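Local coordinates for protein fructosyl amine:oxygen oxidoreductase (Neosartorya fumigata, PDB 4WCT) that probably catalyses the oxidative deglycation of fructosyl amines (Amadori products), using molecular oxygen and a bound flavin-adenine dinucleotide, at residues 372-377 against 416-421. Residues are numbered along the deposited sequence; the frame is centred on the assembly and turned at random.
Sequences RHPEHP and VRWRPE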
ATOM      1  N   ARG A 372      -4.085  -1.322  20.154  1.00 13.65           N
ATOM      2  CA  ARG A 372      -4.096  -0.281  21.156  1.00 14.64           C
ATOM      3  C   ARG A 372      -2.734  -0.114  21.774  1.00 14.34           C
ATOM      4  O   ARG A 372      -2.002  -1.072  21.919  1.00 17.14           O
ATOM      5  CB  ARG A 372      -5.153  -0.617  22.218  1.00 18.33           C
ATOM      6  CG  ARG A 372      -6.522  -0.907  21.601  1.00 28.86           C
ATOM      7  CD  ARG A 372      -7.508  -1.551  22.579  1.00 36.81           C
ATOM      8  NE  ARG A 372      -7.614  -0.763  23.800  1.00 47.52           N
ATOM      9  CZ  ARG A 372      -8.700  -0.090  24.171  1.00 63.70           C
ATOM     10  NH1 ARG A 372      -9.803  -0.140  23.431  1.00 77.01           N
ATOM     11  NH2 ARG A 372      -8.685   0.629  25.291  1.00 52.81           N
ATOM     12  N   HIS A 373      -2.347   1.122  22.023  1.00 13.23           N
ATOM     13  CA  HIS A 373      -1.028   1.420  22.576  1.00 12.76           C
ATOM     14  C   HIS A 373      -1.006   0.981  24.054  1.00 15.79           C
ATOM     15  O   HIS A 373      -1.906   1.331  24.815  1.00 17.47           O
ATOM     16  CB  HIS A 373      -0.762   2.914  22.469  1.00 14.27           C
ATOM     17  CG  HIS A 373       0.660   3.289  22.703  1.00 14.83           C
ATOM     18  ND1 HIS A 373       1.304   3.038  23.895  1.00 16.78           N
ATOM     19  CD2 HIS A 373       1.617   3.735  21.852  1.00 16.49           C
ATOM     20  CE1 HIS A 373       2.590   3.321  23.772  1.00 19.31           C
ATOM     21  NE2 HIS A 373       2.784   3.837  22.572  1.00 18.76           N
ATOM     22  N   PRO A 374       0.052   0.266  24.462  1.00 15.46           N
ATOM     23  CA  PRO A 374      -0.009  -0.314  25.798  1.00 17.48           C
ATOM     24  C   PRO A 374       0.048   0.735  26.900  1.00 18.66           C
ATOM     25  O   PRO A 374      -0.358   0.437  28.018  1.00 21.57           O
ATOM     26  CB  PRO A 374       1.225  -1.244  25.856  1.00 21.26           C
ATOM     27  CG  PRO A 374       2.056  -0.913  24.670  1.00 21.61           C
ATOM     28  CD  PRO A 374       1.083  -0.388  23.629  1.00 16.10           C
ATOM     29  N   GLU A 375       0.682   1.867  26.633  1.00 17.45           N
ATOM     30  CA  GLU A 375       0.853   2.931  27.638  1.00 19.90           C
ATOM     31  C   GLU A 375      -0.241   3.983  27.515  1.00 20.20           C
ATOM     32  O   GLU A 375      -0.373   4.836  28.388  1.00 22.03           O
ATOM     33  CB  GLU A 375       2.208   3.638  27.488  1.00 26.94           C
ATOM     34  CG  GLU A 375       3.398   2.742  27.208  1.00 39.36           C
ATOM     35  CD  GLU A 375       3.574   1.686  28.263  1.00 48.08           C
ATOM     36  OE1 GLU A 375       3.353   2.015  29.444  1.00 51.92           O
ATOM     37  OE2 GLU A 375       3.872   0.524  27.907  1.00 56.68           O
ATOM     38  N   HIS A 376      -0.909   4.025  26.362  1.00 16.47           N
ATOM     39  CA  HIS A 376      -1.938   5.024  26.079  1.00 16.48           C
ATOM     40  C   HIS A 376      -3.175   4.363  25.470  1.00 17.54           C
ATOM     41  O   HIS A 376      -3.363   4.364  24.252  1.00 15.28           O
ATOM     42  CB  HIS A 376      -1.446   6.140  25.159  1.00 19.11           C
ATOM     43  CG  HIS A 376      -0.011   6.500  25.350  1.00 20.82           C
ATOM     44  ND1 HIS A 376       0.451   7.132  26.487  1.00 25.65           N
ATOM     45  CD2 HIS A 376       1.031   6.469  24.490  1.00 24.04           C
ATOM     46  CE1 HIS A 376       1.746   7.361  26.361  1.00 23.45           C
ATOM     47  NE2 HIS A 376       2.124   6.966  25.160  1.00 27.12           N
ATOM     48  N   PRO A 377      -4.035   3.805  26.322  1.00 16.40           N
ATOM     49  CA  PRO A 377      -5.087   2.892  25.858  1.00 18.77           C
ATOM     50  C   PRO A 377      -6.152   3.540  24.985  1.00 16.41           C
ATOM     51  O   PRO A 377      -6.889   2.826  24.305  1.00 21.38           O
ATOM     52  CB  PRO A 377      -5.743   2.402  27.160  1.00 23.98           C
ATOM     53  CG  PRO A 377      -5.311   3.368  28.224  1.00 23.70           C
ATOM     54  CD  PRO A 377      -3.962   3.865  27.799  1.00 23.13           C
ATOM     55  N   VAL A 416      -0.385  -8.803  14.405  1.00  9.75           N
ATOM     56  CA  VAL A 416      -0.366  -7.374  14.122  1.00  9.90           C
ATOM     57  C   VAL A 416      -0.226  -6.518  15.388  1.00  9.70           C
ATOM     58  O   VAL A 416      -0.383  -5.315  15.358  1.00 10.48           O
ATOM     59  CB  VAL A 416      -1.569  -6.938  13.259  1.00  9.81           C
ATOM     60  CG1 VAL A 416      -1.598  -7.679  11.924  1.00  9.65           C
ATOM     61  CG2 VAL A 416      -2.890  -7.044  14.020  1.00  9.77           C
ATOM     62  N   ARG A 417       0.043  -7.166  16.526  1.00  9.61           N
ATOM     63  CA  ARG A 417       0.202  -6.454  17.789  1.00  9.90           C
ATOM     64  C   ARG A 417       1.352  -5.466  17.859  1.00  9.83           C
ATOM     65  O   ARG A 417       2.342  -5.581  17.132  1.00 10.02           O
ATOM     66  CB  ARG A 417       0.413  -7.461  18.925  1.00 10.95           C
ATOM     67  CG  ARG A 417       1.773  -8.125  18.946  1.00 14.03           C
ATOM     68  CD  ARG A 417       1.798  -9.114  20.103  1.00 15.67           C
ATOM     69  NE  ARG A 417       2.929 -10.036  20.049  1.00 22.34           N
ATOM     70  CZ  ARG A 417       4.146  -9.771  20.458  1.00 23.03           C
ATOM     71  NH1 ARG A 417       5.016 -10.792  20.544  1.00 23.52           N
ATOM     72  NH2 ARG A 417       4.457  -8.546  20.922  1.00 25.52           N
ATOM     73  N   TRP A 418       1.256  -4.535  18.817  1.00  9.41           N
ATOM     74  CA  TRP A 418       2.392  -3.713  19.220  1.00  9.47           C
ATOM     75  C   TRP A 418       3.588  -4.570  19.660  1.00 10.72           C
ATOM     76  O   TRP A 418       3.414  -5.511  20.462  1.00 11.55           O
ATOM     77  CB  TRP A 418       1.949  -2.781  20.340  1.00 11.50           C
ATOM     78  CG  TRP A 418       2.933  -1.783  20.776  1.00 11.44           C
ATOM     79  CD1 TRP A 418       3.711  -1.824  21.906  1.00 13.56           C
ATOM     80  CD2 TRP A 418       3.166  -0.490  20.180  1.00 12.40           C
ATOM     81  NE1 TRP A 418       4.502  -0.723  21.957  1.00 12.52           N
ATOM     82  CE2 TRP A 418       4.149   0.145  20.956  1.00 12.86           C
ATOM     83  CE3 TRP A 418       2.624   0.194  19.084  1.00 12.69           C
ATOM     84  CZ2 TRP A 418       4.662   1.414  20.632  1.00 11.19           C
ATOM     85  CZ3 TRP A 418       3.081   1.481  18.813  1.00 11.42           C
ATOM     86  CH2 TRP A 418       4.133   2.046  19.544  1.00 11.95           C
ATOM     87  N   ARG A 419       4.747  -4.357  19.034  1.00 10.72           N
ATOM     88  CA  ARG A 419       5.851  -5.334  19.118  1.00 11.30           C
ATOM     89  C   ARG A 419       7.223  -4.646  18.985  1.00 12.03           C
ATOM     90  O   ARG A 419       8.041  -5.016  18.134  1.00 13.51           O
ATOM     91  CB  ARG A 419       5.669  -6.484  18.120  1.00 11.29           C
ATOM     92  CG  ARG A 419       5.496  -6.100  16.645  1.00 10.10           C
ATOM     93  CD  ARG A 419       4.927  -7.266  15.839  1.00 11.60           C
ATOM     94  NE  ARG A 419       4.978  -7.042  14.394  1.00 10.90           N
ATOM     95  CZ  ARG A 419       4.044  -6.419  13.694  1.00  9.95           C
ATOM     96  NH1 ARG A 419       2.972  -5.927  14.264  1.00  9.12           N
ATOM     97  NH2 ARG A 419       4.206  -6.285  12.391  1.00 10.32           N
ATOM     98  N   PRO A 420       7.471  -3.622  19.807  1.00 12.74           N
ATOM     99  CA  PRO A 420       8.748  -2.884  19.754  1.00 13.05           C
ATOM    100  C   PRO A 420       9.974  -3.780  19.953  1.00 11.92           C
ATOM    101  O   PRO A 420      11.039  -3.513  19.377  1.00 12.24           O
ATOM    102  CB  PRO A 420       8.617  -1.866  20.882  1.00 13.79           C
ATOM    103  CG  PRO A 420       7.660  -2.499  21.851  1.00 12.65           C
ATOM    104  CD  PRO A 420       6.663  -3.236  20.979  1.00 14.38           C
ATOM    105  N   GLU A 421       9.798  -4.903  20.643  1.00 13.14           N
ATOM    106  CA  GLU A 421      10.915  -5.836  20.829  1.00 15.18           C
ATOM    107  C   GLU A 421      11.474  -6.352  19.513  1.00 14.48           C
ATOM    108  O   GLU A 421      12.669  -6.674  19.417  1.00 19.23           O
ATOM    109  CB  GLU A 421      10.537  -6.993  21.767  1.00 15.79           C
ATOM    110  CG  GLU A 421       9.548  -8.016  21.250  1.00 19.09           C
ATOM    111  CD  GLU A 421       8.088  -7.574  21.316  1.00 19.80           C
ATOM    112  OE1 GLU A 421       7.785  -6.436  21.731  1.00 15.20           O
ATOM    113  OE2 GLU A 421       7.224  -8.369  20.886  1.00 23.55           O
TER
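Pro374 and His373 lie over one and the same face of the Trp418 indole, the proline on the five-membered ring and the imidazole on the benzo ring. The first is a CH-pi contact: Pro374 CD stands 3.6 Å from the centroid of the five-membered ring, 17° off its normal, while Pro374 CG reaches Trp418 CD1 at 3.3 Å. The second is an oblique aromatic pair, with planes at 45° and His373 NE2 3.6 Å from Trp418 CZ2. The CB bond of Trp418 points toward 372-377, and with CG anti to the backbone N (chi1 -174°) the indole extends to Pro374 and His373.

The 372-377 segment links strand 369-372, at the edge of the mixed, probably Rossmann-type sheet of the FAD-dependent oxidoreductase fold, to its antiparallel neighbour 379-383, so the indole packs against a connection between two sheet strands.

No hydrogen bond joins the two segments. Glu375 N donates to His373 ND1 at 3.0 Å, in the ring plane, which should limit rotation of the imidazole; His376 CD2 lies over the ring face remote from Trp418. Within 416-421, Arg417 NH2 bonds both Trp418 O (3.2 Å) and Glu421 OE2 (2.8 Å), the latter a salt bridge through the syn lone pair. Asp371 additionally accepts the backbone N-H of Trp418.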